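Local coordinates for protein coronin (Toxoplasma gondii, PDB 4OZU) that probably binds actin filaments, as coronins of the WD repeat family generally do, this chain being its WD40 beta-propeller domain, at residues Q22-L27 with L61-I66; T43-A48 with T85-F90. All coordinates share one frame; numbering follows the deposited sequence.

From the N terminus, the chain passes through 22-27 at the end of strand 16-25, then 43-48, 61-66 and finally 85-90, so the two contacts alternate along the sequence and their loops cross. Interaction 1 closes the first loop, with 33 residues between its segments; interaction 2 closes the second, with 36. The two contacts meet through strands 45-49 and 58-62, antiparallel neighbours in one sheet: probable backbone hydrogen bonds run from I46 N to L61 O and from L63 N to E44 O. Through this shared sheet, interaction 1 reaches the blade holding strand 16-25, and interaction 2 reaches the next blade along, beginning at strand 82-87.

Interaction 1: Q22-L27 with L61-I66; sequences QQYSDL and LRLADI
The hydroxyl of Y24 is gripped by one short hydrogen bond across the contact: OH donates to L63 O at 2.5 Å. It arrives in the carbonyl plane, on a lone pair, at a C=O...O angle of 133°, and L63 O lies in the plane of the ring. I66 settles over one face, its CG1 3.9 Å from the ring centroid and only 5° off the normal, a CH-pi contact. Bond and packing together probably hold the ring's orientation. With CG1 anti to the backbone N (chi1 -167°), I66 also carries CD1 to 3.7 Å from Q22 CB, crossing the glutamine at about a right angle. Beside the tyrosine, which L61 CD2 also touches, L27 and L61 meet tip to tip, CD2 to CD2 at 3.9 Å. The accepting carbonyl belongs to a type I turn, R62 to D65, closed by D65 N to R62 O and braced by a salt bridge in which R62 NH1 meets D65 OD2 at 3.0 Å from above the carboxylate plane; R62 NH2 pairs with E44. Strand 16-25 pairs antiparallel with C-terminal strand 343-350, so this contact seats the velcro-closed blade of a beta-propeller against its neighbour.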
loop_
_atom_site.group_PDB
_atom_site.type_symbol
_atom_site.label_atom_id
_atom_site.label_comp_id
_atom_site.label_asym_id
_atom_site.label_seq_id
_atom_site.Cartn_x
_atom_site.Cartn_y
_atom_site.Cartn_z
ATOM N N GLN A 22 -18.013 15.383 4.383
ATOM C CA GLN A 22 -17.983 14.577 5.594
ATOM C C GLN A 22 -16.556 14.169 5.945
ATOM O O GLN A 22 -15.697 14.070 5.069
ATOM C CB GLN A 22 -18.846 13.327 5.429
ATOM C CG GLN A 22 -20.337 13.610 5.329
ATOM C CD GLN A 22 -21.143 12.358 5.038
ATOM O OE1 GLN A 22 -21.705 11.745 5.944
ATOM N NE2 GLN A 22 -21.203 11.974 3.765
ATOM N N GLN A 23 -16.324 13.933 7.232
ATOM C CA GLN A 23 -15.017 13.517 7.732
ATOM C C GLN A 23 -15.183 12.516 8.864
ATOM O O GLN A 23 -16.231 12.482 9.516
ATOM C CB GLN A 23 -14.224 14.719 8.247
ATOM C CG GLN A 23 -14.019 15.841 7.249
ATOM C CD GLN A 23 -13.418 17.084 7.890
ATOM O OE1 GLN A 23 -13.665 17.378 9.062
ATOM N NE2 GLN A 23 -12.618 17.814 7.124
ATOM N N TYR A 24 -14.149 11.712 9.100
ATOM C CA TYR A 24 -14.015 10.998 10.358
ATOM C C TYR A 24 -13.313 11.978 11.288
ATOM O O TYR A 24 -12.152 12.308 11.065
ATOM C CB TYR A 24 -13.219 9.696 10.200
ATOM C CG TYR A 24 -13.678 8.828 9.048
ATOM C CD1 TYR A 24 -13.229 9.060 7.752
ATOM C CD2 TYR A 24 -14.561 7.773 9.256
ATOM C CE1 TYR A 24 -13.645 8.269 6.695
ATOM C CE2 TYR A 24 -14.987 6.977 8.209
ATOM C CZ TYR A 24 -14.523 7.228 6.930
ATOM O OH TYR A 24 -14.951 6.441 5.893
ATOM N N SER A 25 -14.016 12.469 12.306
ATOM C CA SER A 25 -13.479 13.542 13.138
ATOM C C SER A 25 -13.515 13.216 14.632
ATOM O O SER A 25 -14.070 12.197 15.050
ATOM C CB SER A 25 -14.239 14.846 12.868
ATOM O OG SER A 25 -15.597 14.748 13.256
ATOM N N ASP A 26 -12.903 14.099 15.417
ATOM C CA ASP A 26 -12.739 13.918 16.856
ATOM C C ASP A 26 -11.979 12.635 17.174
ATOM O O ASP A 26 -12.240 11.947 18.165
ATOM C CB ASP A 26 -14.100 13.942 17.554
ATOM C CG ASP A 26 -14.532 15.348 17.917
ATOM O OD1 ASP A 26 -13.767 16.044 18.621
ATOM O OD2 ASP A 26 -15.620 15.771 17.484
ATOM N N LEU A 27 -11.011 12.332 16.321
ATOM C CA LEU A 27 -10.122 11.207 16.547
ATOM C C LEU A 27 -8.903 11.666 17.338
ATOM O O LEU A 27 -8.674 12.860 17.488
ATOM C CB LEU A 27 -9.692 10.594 15.217
ATOM C CG LEU A 27 -10.819 10.193 14.258
ATOM C CD1 LEU A 27 -10.222 9.666 12.954
ATOM C CD2 LEU A 27 -11.737 9.159 14.892
ATOM N N LEU A 61 -11.746 1.735 12.787
ATOM C CA LEU A 61 -13.000 2.400 12.454
ATOM C C LEU A 61 -13.706 1.631 11.356
ATOM O O LEU A 61 -13.055 0.973 10.547
ATOM C CB LEU A 61 -12.752 3.834 11.977
ATOM C CG LEU A 61 -12.231 4.886 12.955
ATOM C CD1 LEU A 61 -10.802 4.606 13.387
ATOM C CD2 LEU A 61 -12.331 6.254 12.302
ATOM N N ARG A 62 -15.028 1.720 11.312
ATOM C CA ARG A 62 -15.759 1.209 10.162
ATOM C C ARG A 62 -15.791 2.278 9.078
ATOM O O ARG A 62 -16.135 3.430 9.335
ATOM C CB ARG A 62 -17.174 0.784 10.552
ATOM C CG ARG A 62 -17.201 -0.432 11.471
ATOM C CD ARG A 62 -18.590 -1.045 11.594
ATOM N NE ARG A 62 -19.081 -1.542 10.309
ATOM C CZ ARG A 62 -20.004 -0.943 9.556
ATOM N NH1 ARG A 62 -20.577 0.192 9.947
ATOM N NH2 ARG A 62 -20.365 -1.489 8.403
ATOM N N LEU A 63 -15.413 1.881 7.864
ATOM C CA LEU A 63 -15.380 2.776 6.713
ATOM C C LEU A 63 -16.718 3.492 6.516
ATOM O O LEU A 63 -16.757 4.676 6.184
ATOM C CB LEU A 63 -15.004 1.977 5.459
ATOM C CG LEU A 63 -14.789 2.721 4.145
ATOM C CD1 LEU A 63 -13.626 3.675 4.242
ATOM C CD2 LEU A 63 -14.562 1.721 3.027
ATOM N N ALA A 64 -17.811 2.775 6.755
ATOM C CA ALA A 64 -19.146 3.306 6.517
ATOM C C ALA A 64 -19.587 4.317 7.577
ATOM O O ALA A 64 -20.439 5.170 7.312
ATOM C CB ALA A 64 -20.144 2.165 6.445
ATOM N N ASP A 65 -19.013 4.224 8.771
ATOM C CA ASP A 65 -19.465 5.044 9.892
ATOM C C ASP A 65 -18.710 6.366 9.954
ATOM O O ASP A 65 -17.956 6.631 10.892
ATOM C CB ASP A 65 -19.306 4.277 11.207
ATOM C CG ASP A 65 -20.253 3.089 11.307
ATOM O OD1 ASP A 65 -21.298 3.094 10.616
ATOM O OD2 ASP A 65 -19.954 2.154 12.082
ATOM N N ILE A 66 -18.925 7.194 8.939
ATOM C CA ILE A 66 -18.266 8.485 8.857
ATOM C C ILE A 66 -18.968 9.474 9.786
ATOM O O ILE A 66 -20.147 9.306 10.116
ATOM C CB ILE A 66 -18.252 9.010 7.403
ATOM C CG1 ILE A 66 -17.281 10.189 7.267
ATOM C CG2 ILE A 66 -19.660 9.385 6.947
ATOM C CD1 ILE A 66 -16.734 10.369 5.856
#

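Interaction 2: T43-A48 with T85-F90; sequences TEYIAA and TNFSPF. With ACT (acetate ion), chain C.
Two neighbouring blades of the beta-propeller face each other here, strand 45-48 from one and strand 85-87, at the inner edge of the next. The strands run nearly antiparallel, at 168°, but their axes stay 8.3 Å apart and no hydrogen bond joins them, so the interface is filled mainly by side chains. F87 does most of the filling. Its CG lies beside the backbone N and anti to the carbonyl carbon, and the ring reaches across with its far end: CZ comes to 3.7 Å from Y45 CB, while CE2 lies 3.8 Å from A47 CB. The amide nitrogen of A47 sits at the edge of the same ring, in its plane. Next along, T85 sends CG2, anti to its backbone N, to 3.9 Å from A47 CB. Strand alternation explains the choice of residues, since Y45 and A47 point at the neighbouring blade and I46 and A48 point away. Only the CB of Y45 serves the contact closely; its ring leads off, with E44 CG 3.4 Å above the plane over the centre.

Beyond the strands an acetate, probably from the crystallisation liquor, lies between T43 and the 88-90 bend. T43 N donates to its OXT at 3.1 Å and 160°, T43 OG1 lies within bonding distance of both oxygens, and the acetate CH3 rests 3.6 Å from F90 O. The bend that follows strand 85-87 is held by an ST turn, F90 N donating to S88 OG at 3.0 Å, and S88 OG also bonds to Y91 N. On the far side of the strand, N86 makes a polar link to A136 and W138 of the following blade. The contact itself is one of adjacent WD40 blades packing face to face through apolar side chains near the centre of the propeller.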
loop_
_atom_site.group_PDB
_atom_site.type_symbol
_atom_site.label_atom_id
_atom_site.label_comp_id
_atom_site.label_asym_id
_atom_site.label_seq_id
_atom_site.Cartn_x
_atom_site.Cartn_y
_atom_site.Cartn_z
ATOM N N THR A 43 -12.297 -3.312 2.753
ATOM C CA THR A 43 -13.621 -2.928 2.276
ATOM C C THR A 43 -14.553 -2.527 3.415
ATOM O O THR A 43 -15.620 -1.976 3.163
ATOM C CB THR A 43 -14.289 -4.057 1.473
ATOM O OG1 THR A 43 -14.399 -5.235 2.281
ATOM C CG2 THR A 43 -13.484 -4.364 0.220
ATOM N N GLU A 44 -14.140 -2.785 4.657
ATOM C CA GLU A 44 -15.009 -2.592 5.821
ATOM C C GLU A 44 -14.413 -1.651 6.865
ATOM O O GLU A 44 -15.141 -0.860 7.474
ATOM C CB GLU A 44 -15.305 -3.945 6.475
ATOM C CG GLU A 44 -16.218 -3.908 7.696
ATOM C CD GLU A 44 -17.685 -3.843 7.325
ATOM O OE1 GLU A 44 -17.992 -3.682 6.124
ATOM O OE2 GLU A 44 -18.531 -3.962 8.237
ATOM N N TYR A 45 -13.102 -1.737 7.068
ATOM C CA TYR A 45 -12.447 -1.067 8.193
ATOM C C TYR A 45 -11.339 -0.113 7.777
ATOM O O TYR A 45 -10.748 -0.239 6.706
ATOM C CB TYR A 45 -11.847 -2.094 9.162
ATOM C CG TYR A 45 -12.819 -3.136 9.646
ATOM C CD1 TYR A 45 -13.925 -2.778 10.395
ATOM C CD2 TYR A 45 -12.619 -4.484 9.371
ATOM C CE1 TYR A 45 -14.825 -3.720 10.837
ATOM C CE2 TYR A 45 -13.511 -5.440 9.816
ATOM C CZ TYR A 45 -14.616 -5.047 10.547
ATOM O OH TYR A 45 -15.523 -5.972 11.003
ATOM N N ILE A 46 -11.061 0.832 8.666
ATOM C CA ILE A 46 -9.900 1.701 8.576
ATOM C C ILE A 46 -9.030 1.435 9.801
ATOM O O ILE A 46 -9.548 1.367 10.911
ATOM C CB ILE A 46 -10.299 3.198 8.552
ATOM C CG1 ILE A 46 -11.218 3.504 7.364
ATOM C CG2 ILE A 46 -9.065 4.088 8.516
ATOM C CD1 ILE A 46 -11.938 4.839 7.488
ATOM N N ALA A 47 -7.724 1.287 9.602
ATOM C CA ALA A 47 -6.789 1.185 10.718
ATOM C C ALA A 47 -5.975 2.466 10.795
ATOM O O ALA A 47 -5.424 2.915 9.791
ATOM C CB ALA A 47 -5.877 -0.022 10.555
ATOM N N ALA A 48 -5.898 3.055 11.984
ATOM C CA ALA A 48 -5.102 4.259 12.192
ATOM C C ALA A 48 -4.399 4.213 13.551
ATOM O O ALA A 48 -5.064 4.123 14.584
ATOM C CB ALA A 48 -5.980 5.500 12.090
ATOM N N THR A 85 1.040 -1.099 8.867
ATOM C CA THR A 85 -0.193 -1.843 9.066
ATOM C C THR A 85 -0.721 -2.215 7.689
ATOM O O THR A 85 -0.678 -1.397 6.782
ATOM C CB THR A 85 -1.275 -1.021 9.813
ATOM O OG1 THR A 85 -0.766 -0.553 11.070
ATOM C CG2 THR A 85 -2.507 -1.868 10.057
ATOM N N ASN A 86 -1.219 -3.437 7.535
ATOM C CA ASN A 86 -1.862 -3.839 6.285
ATOM C C ASN A 86 -2.917 -4.909 6.520
ATOM O O ASN A 86 -2.662 -5.917 7.175
ATOM C CB ASN A 86 -0.831 -4.341 5.269
ATOM C CG ASN A 86 -0.313 -3.233 4.362
ATOM O OD1 ASN A 86 -1.090 -2.533 3.705
ATOM N ND2 ASN A 86 1.001 -3.061 4.333
ATOM N N PHE A 87 -4.110 -4.672 5.989
ATOM C CA PHE A 87 -5.151 -5.689 5.980
ATOM C C PHE A 87 -4.823 -6.807 4.999
ATOM O O PHE A 87 -4.152 -6.583 3.985
ATOM C CB PHE A 87 -6.495 -5.073 5.614
ATOM C CG PHE A 87 -7.086 -4.230 6.704
ATOM C CD1 PHE A 87 -7.855 -4.807 7.694
ATOM C CD2 PHE A 87 -6.860 -2.864 6.745
ATOM C CE1 PHE A 87 -8.399 -4.039 8.703
ATOM C CE2 PHE A 87 -7.405 -2.088 7.756
ATOM C CZ PHE A 87 -8.174 -2.681 8.733
ATOM N N SER A 88 -5.299 -8.008 5.302
ATOM C CA SER A 88 -5.200 -9.117 4.364
ATOM C C SER A 88 -5.930 -8.784 3.071
ATOM O O SER A 88 -6.963 -8.120 3.095
ATOM C CB SER A 88 -5.797 -10.386 4.957
ATOM O OG SER A 88 -5.984 -11.364 3.949
ATOM N N PRO A 89 -5.405 -9.253 1.935
ATOM C CA PRO A 89 -6.137 -9.041 0.682
ATOM C C PRO A 89 -7.413 -9.865 0.569
ATOM O O PRO A 89 -8.228 -9.603 -0.323
ATOM C CB PRO A 89 -5.134 -9.490 -0.398
ATOM C CG PRO A 89 -3.824 -9.602 0.277
ATOM C CD PRO A 89 -4.106 -9.902 1.711
ATOM N N PHE A 90 -7.571 -10.860 1.437
ATOM C CA PHE A 90 -8.631 -11.851 1.271
ATOM C C PHE A 90 -9.624 -11.924 2.423
ATOM O O PHE A 90 -10.814 -12.102 2.205
ATOM C CB PHE A 90 -7.999 -13.219 1.072
ATOM C CG PHE A 90 -6.869 -13.208 0.090
ATOM C CD1 PHE A 90 -7.098 -12.900 -1.242
ATOM C CD2 PHE A 90 -5.579 -13.495 0.497
ATOM C CE1 PHE A 90 -6.060 -12.880 -2.141
ATOM C CE2 PHE A 90 -4.538 -13.483 -0.410
ATOM C CZ PHE A 90 -4.779 -13.173 -1.721
HETATM C C ACT C . -11.845 -7.446 2.309
HETATM O O ACT C . -13.046 -7.760 2.447
HETATM O OXT ACT C . -11.611 -6.230 2.157
HETATM C CH3 ACT C . -10.753 -8.471 2.320
#